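4-carboxymuconolactone decarboxylase (Sinorhizobium meliloti, PDB 4G9Q) probably acts as a 4-carboxymuconolactone decarboxylase in benzoate degradation, though a peroxiredoxin-like activity is also possible. Local coordinates at residues A[55-59]-A[60-64]; A[90-93]-A[94-98]; A[259-262]-A[263-267]. All coordinates share one frame; numbering follows the deposited sequence.

Interaction 1: residues A[55-59]-A[60-64]; sequences QYTQQ and RLYGD
Tyr56 and Arg60 both set CG beside the backbone N (chi1 -75° and -64°), and Arg60 then runs out extended from CG to NE, which lays the two side chains alongside each other one helical turn apart. Tyr56 CE1 sits over the centre of one face of the Arg60 guanidinium, 3.4 Å from Arg60 CZ, with the two planes 23° apart. The aliphatic part of the arginine joins in, Arg60 CD lying 3.4 Å from Tyr56 CD1. In the backbone between them the helix widens into pi-type turns. The spacing changes at Tyr56 O, which is gripped twice, by Arg60 N (i+4) at 2.8 Å and by Leu61 N (i+5) at 3.1 Å, the second bond being the straighter. Tyr62 N continues the wider spacing, bonded to Thr57 O at 2.9 Å, while the link from Gly63 N to Gln58 O is weak. Thr57 O also lies at the edge of the Tyr62 ring, and Thr57 CG2 rests 4.0 Å from Tyr62 CD2.

A second subunit covers the Tyr56-Arg60 flank of helix 51-65: its Asp191 forms a salt bridge with Arg60, and its Tyr119 packs edge-to-face on Tyr56 while bonding Arg60 NH1. Leu61 and Tyr62 instead meet helix 234-248 of their own chain, through Phe246 and Tyr247.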
ATOM      1  N   GLN A  55      -8.060  24.292   5.481  1.00  8.87           N
ATOM      2  CA  GLN A  55      -7.440  25.182   6.460  1.00  9.14           C
ATOM      3  C   GLN A  55      -6.133  24.600   6.998  1.00  8.78           C
ATOM      4  O   GLN A  55      -5.113  25.299   7.067  1.00  8.87           O
ATOM      5  CB  GLN A  55      -8.397  25.457   7.618  1.00  9.70           C
ATOM      6  CG  GLN A  55      -7.922  26.557   8.548  1.00 12.48           C
ATOM      7  CD  GLN A  55      -8.290  27.923   8.028  1.00 17.13           C
ATOM      8  OE1 GLN A  55      -7.718  28.407   7.045  1.00 20.57           O
ATOM      9  NE2 GLN A  55      -9.262  28.550   8.669  1.00 18.21           N
ATOM     10  N   TYR A  56      -6.167  23.322   7.371  1.00  8.30           N
ATOM     11  CA  TYR A  56      -4.973  22.635   7.870  1.00  8.22           C
ATOM     12  C   TYR A  56      -3.861  22.585   6.820  1.00  8.04           C
ATOM     13  O   TYR A  56      -2.682  22.740   7.148  1.00  7.94           O
ATOM     14  CB  TYR A  56      -5.311  21.213   8.326  1.00  7.93           C
ATOM     15  CG  TYR A  56      -6.037  21.089   9.653  1.00  8.13           C
ATOM     16  CD1 TYR A  56      -5.775  21.959  10.714  1.00  8.59           C
ATOM     17  CD2 TYR A  56      -6.950  20.056   9.861  1.00  8.32           C
ATOM     18  CE1 TYR A  56      -6.426  21.813  11.945  1.00  9.94           C
ATOM     19  CE2 TYR A  56      -7.603  19.905  11.082  1.00  9.60           C
ATOM     20  CZ  TYR A  56      -7.340  20.785  12.114  1.00 10.77           C
ATOM     21  OH  TYR A  56      -7.983  20.624  13.320  1.00 11.13           O
ATOM     22  N   THR A  57      -4.237  22.376   5.560  1.00  8.09           N
ATOM     23  CA  THR A  57      -3.262  22.349   4.464  1.00  8.29           C
ATOM     24  C   THR A  57      -2.509  23.676   4.409  1.00  8.72           C
ATOM     25  O   THR A  57      -1.271  23.708   4.373  1.00  8.33           O
ATOM     26  CB  THR A  57      -3.944  22.067   3.106  1.00  8.35           C
ATOM     27  OG1 THR A  57      -4.576  20.785   3.151  1.00  8.10           O
ATOM     28  CG2 THR A  57      -2.917  22.083   1.968  1.00  8.03           C
ATOM     29  N   GLN A  58      -3.267  24.767   4.435  1.00  9.20           N
ATOM     30  CA  GLN A  58      -2.691  26.102   4.368  1.00 10.20           C
ATOM     31  C   GLN A  58      -1.880  26.450   5.613  1.00 10.39           C
ATOM     32  O   GLN A  58      -0.708  26.818   5.510  1.00 10.74           O
ATOM     33  CB  GLN A  58      -3.787  27.149   4.116  1.00 10.44           C
ATOM     34  CG  GLN A  58      -4.538  26.959   2.793  1.00 12.57           C
ATOM     35  CD  GLN A  58      -3.615  26.792   1.593  1.00 15.19           C
ATOM     36  OE1 GLN A  58      -3.784  25.868   0.792  1.00 17.88           O
ATOM     37  NE2 GLN A  58      -2.634  27.679   1.466  1.00 15.60           N
ATOM     38  N   GLN A  59      -2.492  26.312   6.785  1.00 10.37           N
ATOM     39  CA  GLN A  59      -1.873  26.797   8.017  1.00 10.92           C
ATOM     40  C   GLN A  59      -0.813  25.877   8.614  1.00 10.55           C
ATOM     41  O   GLN A  59       0.186  26.357   9.151  1.00 11.01           O
ATOM     42  CB  GLN A  59      -2.938  27.117   9.061  1.00 11.23           C
ATOM     43  CG  GLN A  59      -3.882  28.228   8.624  1.00 13.76           C
ATOM     44  CD  GLN A  59      -4.830  28.655   9.717  1.00 15.71           C
ATOM     45  OE1 GLN A  59      -4.950  27.986  10.745  1.00 16.19           O
ATOM     46  NE2 GLN A  59      -5.516  29.777   9.503  1.00 17.21           N
ATOM     47  N   ARG A  60      -1.042  24.569   8.539  1.00  9.83           N
ATOM     48  CA  ARG A  60      -0.140  23.597   9.156  1.00  9.33           C
ATOM     49  C   ARG A  60       0.858  23.014   8.165  1.00  9.23           C
ATOM     50  O   ARG A  60       2.067  23.113   8.372  1.00  9.46           O
ATOM     51  CB  ARG A  60      -0.927  22.474   9.829  1.00  9.01           C
ATOM     52  CG  ARG A  60      -1.781  22.966  10.980  1.00  9.18           C
ATOM     53  CD  ARG A  60      -2.467  21.820  11.681  1.00  9.45           C
ATOM     54  NE  ARG A  60      -2.996  22.280  12.958  1.00 10.06           N
ATOM     55  CZ  ARG A  60      -3.643  21.520  13.838  1.00 10.88           C
ATOM     56  NH1 ARG A  60      -3.880  20.236  13.592  1.00  9.76           N
ATOM     57  NH2 ARG A  60      -4.049  22.058  14.977  1.00 11.86           N
ATOM     58  N   LEU A  61       0.359  22.406   7.093  1.00  9.05           N
ATOM     59  CA  LEU A  61       1.245  21.738   6.143  1.00  9.21           C
ATOM     60  C   LEU A  61       2.164  22.740   5.449  1.00  9.80           C
ATOM     61  O   LEU A  61       3.387  22.654   5.559  1.00  9.81           O
ATOM     62  CB  LEU A  61       0.454  20.907   5.128  1.00  8.96           C
ATOM     63  CG  LEU A  61       1.297  20.051   4.177  1.00  8.92           C
ATOM     64  CD1 LEU A  61       2.226  19.099   4.941  1.00 10.38           C
ATOM     65  CD2 LEU A  61       0.387  19.300   3.211  1.00  9.24           C
ATOM     66  N   TYR A  62       1.574  23.714   4.767  1.00 10.39           N
ATOM     67  CA  TYR A  62       2.376  24.704   4.065  1.00 11.55           C
ATOM     68  C   TYR A  62       2.894  25.829   4.951  1.00 11.65           C
ATOM     69  O   TYR A  62       4.018  26.301   4.761  1.00 12.30           O
ATOM     70  CB  TYR A  62       1.635  25.213   2.829  1.00 11.64           C
ATOM     71  CG  TYR A  62       1.805  24.243   1.699  1.00 14.69           C
ATOM     72  CD1 TYR A  62       2.895  24.351   0.831  1.00 16.83           C
ATOM     73  CD2 TYR A  62       0.928  23.174   1.534  1.00 15.65           C
ATOM     74  CE1 TYR A  62       3.083  23.446  -0.194  1.00 18.68           C
ATOM     75  CE2 TYR A  62       1.106  22.257   0.508  1.00 17.85           C
ATOM     76  CZ  TYR A  62       2.185  22.405  -0.352  1.00 19.27           C
ATOM     77  OH  TYR A  62       2.370  21.509  -1.370  1.00 20.80           O
ATOM     78  N   GLY A  63       2.093  26.227   5.936  1.00 11.65           N
ATOM     79  CA  GLY A  63       2.422  27.366   6.791  1.00 11.87           C
ATOM     80  C   GLY A  63       3.400  27.055   7.908  1.00 12.00           C
ATOM     81  O   GLY A  63       4.035  27.965   8.460  1.00 12.60           O
ATOM     82  N   ASP A  64       3.521  25.775   8.253  1.00 11.43           N
ATOM     83  CA  ASP A  64       4.388  25.364   9.354  1.00 11.13           C
ATOM     84  C   ASP A  64       5.401  24.298   8.940  1.00 10.53           C
ATOM     85  O   ASP A  64       6.606  24.561   8.941  1.00 10.03           O
ATOM     86  CB  ASP A  64       3.557  24.920  10.565  1.00 11.78           C
ATOM     87  CG  ASP A  64       4.333  24.986  11.869  1.00 13.95           C
ATOM     88  OD1 ASP A  64       5.187  24.109  12.106  1.00 15.02           O
ATOM     89  OD2 ASP A  64       4.084  25.919  12.665  1.00 17.98           O
TER

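Interaction 2: residues A[90-93]-A[94-98]; sequences APAL and TYYAD
Ala92 and Tyr96 meet one turn apart at the start of helix 93-102, the methyl group coming alongside the ring with Ala92 CB 4.2 Å from Tyr96 CD2. The same edge of the ring also receives Ala92 O, which lies near the ring plane 3.4 Å from Tyr96 CD2. Tyr95, the residue before it, turns its own ring across this one. With CG anti to the backbone N (chi1 173°), it brings Tyr95 CD2 over the centre of the Tyr96 face, whereas Tyr96 CD2 lies in plane at the edge of the Tyr95 ring. Leu93 points to another flank, where it packs on helices 73-86 and 130-139.

The backbone holds these side chains in step. Tyr96 N donates to Ala92 O at 3.0 Å and Ala97 N to Leu93 O at 2.6 Å. Pro91 has no direct bond across this turn; instead a water donates to Pro91 O at 2.9 Å and accepts from Tyr95 N, also at 2.9 Å, bridging the first turn of the helix. Pro91 O takes a further bond from Arg40.

Both tyrosine hydroxyls are bonded to other parts of the chain: Tyr96 OH to Tyr62 OH and Tyr247 OH, Tyr95 OH to Pro34 O. With the edge of one ring set over the face of the other, and the methyl and carbonyl of Ala92 at the Tyr96 edge, these anchored hydroxyls would probably limit ring movement, while the water satisfies an amide and a carbonyl that have no direct bond to each other.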
ATOM      1  N   ALA A  90       0.758   9.058  -7.748  1.00 13.17           N
ATOM      2  CA  ALA A  90       1.349   9.728  -8.912  1.00 14.05           C
ATOM      3  C   ALA A  90       0.585  10.942  -9.471  1.00 14.58           C
ATOM      4  O   ALA A  90       1.229  11.878  -9.924  1.00 14.87           O
ATOM      5  CB  ALA A  90       1.654   8.724 -10.025  1.00 14.25           C
ATOM      6  N   PRO A  91      -0.770  10.942  -9.439  1.00 15.07           N
ATOM      7  CA  PRO A  91      -1.495  12.130  -9.932  1.00 15.29           C
ATOM      8  C   PRO A  91      -1.077  13.461  -9.295  1.00 15.15           C
ATOM      9  O   PRO A  91      -1.046  14.490  -9.986  1.00 16.00           O
ATOM     10  CB  PRO A  91      -2.949  11.817  -9.584  1.00 15.44           C
ATOM     11  CG  PRO A  91      -3.023  10.340  -9.664  1.00 15.62           C
ATOM     12  CD  PRO A  91      -1.700   9.828  -9.164  1.00 15.43           C
ATOM     13  N   ALA A  92      -0.760  13.431  -8.001  1.00 14.25           N
ATOM     14  CA  ALA A  92      -0.308  14.612  -7.258  1.00 13.59           C
ATOM     15  C   ALA A  92       1.037  15.144  -7.763  1.00 13.15           C
ATOM     16  O   ALA A  92       1.428  16.271  -7.444  1.00 12.52           O
ATOM     17  CB  ALA A  92      -0.222  14.286  -5.768  1.00 13.78           C
ATOM     18  N   LEU A  93       1.734  14.322  -8.551  1.00 12.77           N
ATOM     19  CA  LEU A  93       3.081  14.628  -9.020  1.00 12.86           C
ATOM     20  C   LEU A  93       3.173  15.788  -9.994  1.00 12.36           C
ATOM     21  O   LEU A  93       4.201  16.442 -10.053  1.00 12.87           O
ATOM     22  CB  LEU A  93       3.724  13.391  -9.659  1.00 13.16           C
ATOM     23  CG  LEU A  93       4.961  12.716  -9.073  1.00 14.53           C
ATOM     24  CD1 LEU A  93       5.204  12.977  -7.593  1.00 14.20           C
ATOM     25  CD2 LEU A  93       4.905  11.218  -9.375  1.00 14.11           C
ATOM     26  N   THR A  94       2.122  16.037 -10.768  1.00 12.13           N
ATOM     27  CA  THR A  94       2.149  17.172 -11.688  1.00 12.06           C
ATOM     28  C   THR A  94       2.407  18.454 -10.890  1.00 11.87           C
ATOM     29  O   THR A  94       3.310  19.233 -11.220  1.00 12.63           O
ATOM     30  CB  THR A  94       0.853  17.275 -12.519  1.00 12.12           C
ATOM     31  OG1 THR A  94       0.616  16.026 -13.179  1.00 13.15           O
ATOM     32  CG2 THR A  94       0.978  18.365 -13.579  1.00 13.29           C
ATOM     33  N   TYR A  95       1.640  18.645  -9.823  1.00 10.83           N
ATOM     34  CA  TYR A  95       1.830  19.789  -8.945  1.00 10.30           C
ATOM     35  C   TYR A  95       3.164  19.706  -8.204  1.00  9.91           C
ATOM     36  O   TYR A  95       3.936  20.667  -8.193  1.00  9.43           O
ATOM     37  CB  TYR A  95       0.664  19.921  -7.951  1.00 10.50           C
ATOM     38  CG  TYR A  95       0.900  20.984  -6.908  1.00 10.75           C
ATOM     39  CD1 TYR A  95       0.663  22.331  -7.188  1.00 12.28           C
ATOM     40  CD2 TYR A  95       1.381  20.648  -5.640  1.00 12.03           C
ATOM     41  CE1 TYR A  95       0.894  23.312  -6.227  1.00 12.30           C
ATOM     42  CE2 TYR A  95       1.612  21.614  -4.682  1.00 12.63           C
ATOM     43  CZ  TYR A  95       1.366  22.944  -4.978  1.00 13.63           C
ATOM     44  OH  TYR A  95       1.606  23.894  -4.023  1.00 14.37           O
ATOM     45  N   TYR A  96       3.441  18.554  -7.594  1.00  9.53           N
ATOM     46  CA  TYR A  96       4.620  18.441  -6.739  1.00  9.19           C
ATOM     47  C   TYR A  96       5.950  18.429  -7.485  1.00  9.15           C
ATOM     48  O   TYR A  96       6.946  18.926  -6.964  1.00  8.98           O
ATOM     49  CB  TYR A  96       4.496  17.282  -5.741  1.00  9.30           C
ATOM     50  CG  TYR A  96       3.717  17.700  -4.511  1.00  9.01           C
ATOM     51  CD1 TYR A  96       4.289  18.540  -3.557  1.00  8.92           C
ATOM     52  CD2 TYR A  96       2.399  17.292  -4.325  1.00  9.83           C
ATOM     53  CE1 TYR A  96       3.575  18.946  -2.434  1.00  8.74           C
ATOM     54  CE2 TYR A  96       1.677  17.691  -3.206  1.00  9.07           C
ATOM     55  CZ  TYR A  96       2.272  18.515  -2.267  1.00  9.48           C
ATOM     56  OH  TYR A  96       1.559  18.916  -1.162  1.00  9.53           O
ATOM     57  N   ALA A  97       5.958  17.893  -8.706  1.00  9.34           N
ATOM     58  CA  ALA A  97       7.164  17.939  -9.541  1.00  9.42           C
ATOM     59  C   ALA A  97       7.434  19.363 -10.005  1.00  9.58           C
ATOM     60  O   ALA A  97       8.584  19.799 -10.027  1.00  9.27           O
ATOM     61  CB  ALA A  97       7.060  16.986 -10.732  1.00  9.45           C
ATOM     62  N   ASP A  98       6.373  20.093 -10.357  1.00  9.63           N
ATOM     63  CA  ASP A  98       6.503  21.505 -10.713  1.00 10.11           C
ATOM     64  C   ASP A  98       7.086  22.294  -9.541  1.00 10.01           C
ATOM     65  O   ASP A  98       8.007  23.090  -9.716  1.00  9.89           O
ATOM     66  CB  ASP A  98       5.154  22.101 -11.132  1.00 10.59           C
ATOM     67  CG  ASP A  98       5.253  23.582 -11.466  1.00 12.55           C
ATOM     68  OD1 ASP A  98       5.675  23.910 -12.591  1.00 14.54           O
ATOM     69  OD2 ASP A  98       4.915  24.418 -10.602  1.00 15.46           O
TER
HETATM   70  O   HOH W   1      -0.947  17.357  -9.531  1.00 14.41           O

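Interaction 3: residues A[259-262]-A[263-267]; sequences VAKA and VFEKR
Contacts between Ala260 and Phe264 and between Lys261 and Glu265 join successive turns near the C-terminal end of helix 250-267, the last helix of the chain. This is local packing along a single helix, carried by i to i+4 pairs. Phe264 turns its ring back over the preceding turn: CG lies beside the backbone N (chi1 -61°), so that Ala260 O sits 3.2 Å above one ring face, offset toward the rim. The same carbonyl accepts Phe264 N at 2.9 Å through a nearly straight bond, and Ala260 CB touches the ring at Phe264 CE2, 4.2 Å away. Val263 leans on the backbone too, with CG2 3.3 Å from Val259 O.

In the all-alpha fold of the carboxymuconolactone decarboxylase family, this stretch of helix presents different flanks to different neighbours. Val263 packs against Asn225 of helix 220-229; Ala260 faces Ile241 and Phe264 meets Glu234, both on helix 234-248. Lys261 and Phe264 also pack on Val176 of the second subunit of the trimer.

On the flank that meets the second subunit, Lys261 is extended throughout and the exposed Glu265 crosses it at an angle. The carboxylate meets the lysine's methylene chain first, Glu265 OE2 being 3.4 Å from Lys261 CE, while the separation from Lys261 NZ is 4.4 Å, beyond a salt bridge. The ammonium group is instead bonded to Gln172 O of the second subunit, although the nearby carboxylate probably still favours its positive charge. Along the backbone of this pair the regular helical bonding continues, Glu265 N to Lys261 O at 3.0 Å and Lys266 N to Ala262 O at 2.9 Å.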
ATOM      1  N   VAL A 259      13.692   2.875  15.015  1.00 10.06           N
ATOM      2  CA  VAL A 259      14.779   2.513  14.103  1.00 10.05           C
ATOM      3  C   VAL A 259      15.811   3.639  14.058  1.00  9.61           C
ATOM      4  O   VAL A 259      17.010   3.401  14.219  1.00  9.71           O
ATOM      5  CB  VAL A 259      14.264   2.198  12.675  1.00 10.15           C
ATOM      6  CG1 VAL A 259      15.391   1.634  11.816  1.00 10.47           C
ATOM      7  CG2 VAL A 259      13.104   1.214  12.727  1.00 11.06           C
ATOM      8  N   ALA A 260      15.336   4.866  13.848  1.00  9.01           N
ATOM      9  CA  ALA A 260      16.198   6.047  13.852  1.00  9.17           C
ATOM     10  C   ALA A 260      16.935   6.223  15.181  1.00  9.11           C
ATOM     11  O   ALA A 260      18.142   6.490  15.196  1.00  9.58           O
ATOM     12  CB  ALA A 260      15.392   7.289  13.518  1.00  9.24           C
ATOM     13  N   LYS A 261      16.213   6.052  16.292  1.00  8.78           N
ATOM     14  CA  LYS A 261      16.811   6.151  17.630  1.00  9.26           C
ATOM     15  C   LYS A 261      17.969   5.172  17.793  1.00  9.24           C
ATOM     16  O   LYS A 261      19.037   5.541  18.285  1.00  8.83           O
ATOM     17  CB  LYS A 261      15.757   5.901  18.716  1.00  9.53           C
ATOM     18  CG  LYS A 261      16.292   6.061  20.141  1.00 11.23           C
ATOM     19  CD  LYS A 261      15.196   5.909  21.175  1.00 13.38           C
ATOM     20  CE  LYS A 261      15.733   6.214  22.566  1.00 15.63           C
ATOM     21  NZ  LYS A 261      14.691   6.003  23.602  1.00 16.83           N
ATOM     22  N   ALA A 262      17.746   3.925  17.375  1.00  9.08           N
ATOM     23  CA  ALA A 262      18.747   2.874  17.495  1.00  9.39           C
ATOM     24  C   ALA A 262      19.984   3.195  16.657  1.00  9.28           C
ATOM     25  O   ALA A 262      21.117   2.993  17.107  1.00  9.53           O
ATOM     26  CB  ALA A 262      18.154   1.535  17.093  1.00  9.60           C
ATOM     27  N   VAL A 263      19.762   3.712  15.450  1.00  9.08           N
ATOM     28  CA  VAL A 263      20.853   4.121  14.566  1.00  9.16           C
ATOM     29  C   VAL A 263      21.666   5.249  15.200  1.00  9.22           C
ATOM     30  O   VAL A 263      22.889   5.164  15.272  1.00  9.30           O
ATOM     31  CB  VAL A 263      20.342   4.529  13.163  1.00  9.18           C
ATOM     32  CG1 VAL A 263      21.446   5.207  12.354  1.00  9.04           C
ATOM     33  CG2 VAL A 263      19.822   3.306  12.409  1.00  9.42           C
ATOM     34  N   PHE A 264      20.988   6.292  15.674  1.00  9.58           N
ATOM     35  CA  PHE A 264      21.690   7.431  16.278  1.00 10.13           C
ATOM     36  C   PHE A 264      22.529   6.989  17.478  1.00 10.88           C
ATOM     37  O   PHE A 264      23.676   7.427  17.651  1.00 10.84           O
ATOM     38  CB  PHE A 264      20.710   8.539  16.700  1.00 10.02           C
ATOM     39  CG  PHE A 264      19.911   9.141  15.566  1.00  9.89           C
ATOM     40  CD1 PHE A 264      20.375   9.120  14.252  1.00  9.95           C
ATOM     41  CD2 PHE A 264      18.694   9.771  15.833  1.00  9.61           C
ATOM     42  CE1 PHE A 264      19.621   9.689  13.218  1.00 10.01           C
ATOM     43  CE2 PHE A 264      17.939  10.355  14.810  1.00 10.60           C
ATOM     44  CZ  PHE A 264      18.402  10.311  13.502  1.00 10.41           C
ATOM     45  N   GLU A 265      21.959   6.111  18.299  1.00 11.51           N
ATOM     46  CA  GLU A 265      22.641   5.636  19.499  1.00 13.06           C
ATOM     47  C   GLU A 265      23.834   4.752  19.157  1.00 13.36           C
ATOM     48  O   GLU A 265      24.884   4.843  19.798  1.00 13.23           O
ATOM     49  CB  GLU A 265      21.671   4.908  20.429  1.00 13.40           C
ATOM     50  CG  GLU A 265      20.660   5.846  21.080  1.00 15.86           C
ATOM     51  CD  GLU A 265      19.805   5.179  22.139  1.00 19.84           C
ATOM     52  OE1 GLU A 265      19.864   3.936  22.286  1.00 22.38           O
ATOM     53  OE2 GLU A 265      19.065   5.909  22.830  1.00 21.86           O
ATOM     54  N   LYS A 266      23.673   3.912  18.138  1.00 13.94           N
ATOM     55  CA  LYS A 266      24.743   3.012  17.708  1.00 14.83           C
ATOM     56  C   LYS A 266      25.953   3.779  17.168  1.00 14.92           C
ATOM     57  O   LYS A 266      27.092   3.367  17.408  1.00 14.90           O
ATOM     58  CB  LYS A 266      24.227   2.000  16.680  1.00 15.19           C
ATOM     59  CG  LYS A 266      25.277   1.035  16.138  1.00 17.60           C
ATOM     60  CD  LYS A 266      25.308  -0.266  16.913  1.00 21.61           C
ATOM     61  CE  LYS A 266      26.218  -1.278  16.229  1.00 23.43           C
ATOM     62  NZ  LYS A 266      26.372  -2.510  17.042  1.00 25.73           N
ATOM     63  N   ARG A 267      25.709   4.888  16.459  1.00 15.01           N
ATOM     64  CA  ARG A 267      26.802   5.706  15.911  1.00 15.72           C
ATOM     65  C   ARG A 267      27.606   6.397  17.011  1.00 16.02           C
ATOM     66  O   ARG A 267      28.729   6.833  16.774  1.00 16.25           O
ATOM     67  CB  ARG A 267      26.333   6.758  14.888  1.00 15.55           C
ATOM     68  CG  ARG A 267      24.990   6.519  14.221  1.00 16.97           C
ATOM     69  CD  ARG A 267      25.035   6.454  12.693  1.00 15.45           C
ATOM     70  NE  ARG A 267      25.847   7.470  12.016  1.00 14.36           N
ATOM     71  CZ  ARG A 267      26.442   7.267  10.840  1.00 14.90           C
ATOM     72  NH1 ARG A 267      26.312   6.098  10.227  1.00 14.04           N
ATOM     73  NH2 ARG A 267      27.171   8.221  10.274  1.00 13.71           N
TER

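In the fold
From the N terminus the three contacts follow one another in series, none nested or crossed, and each spans adjoining turns without closing a long loop. Interaction 1 lies on helix 51-65 and interaction 2 at the start of helix 93-102, both in the N-terminal half of the chain. Their centres are 18 Å apart, yet they touch: Tyr62 OH and Tyr96 OH are 2.7 Å apart, tying the two helices together. Interaction 3, on helix 250-267, is separate, its nearest atoms about 19 Å from interaction 1 and about 23 Å from interaction 2, across the chain's centre from the latter. Interactions 1 and 3 both reach the second subunit, whereas interaction 2 stays within its own chain.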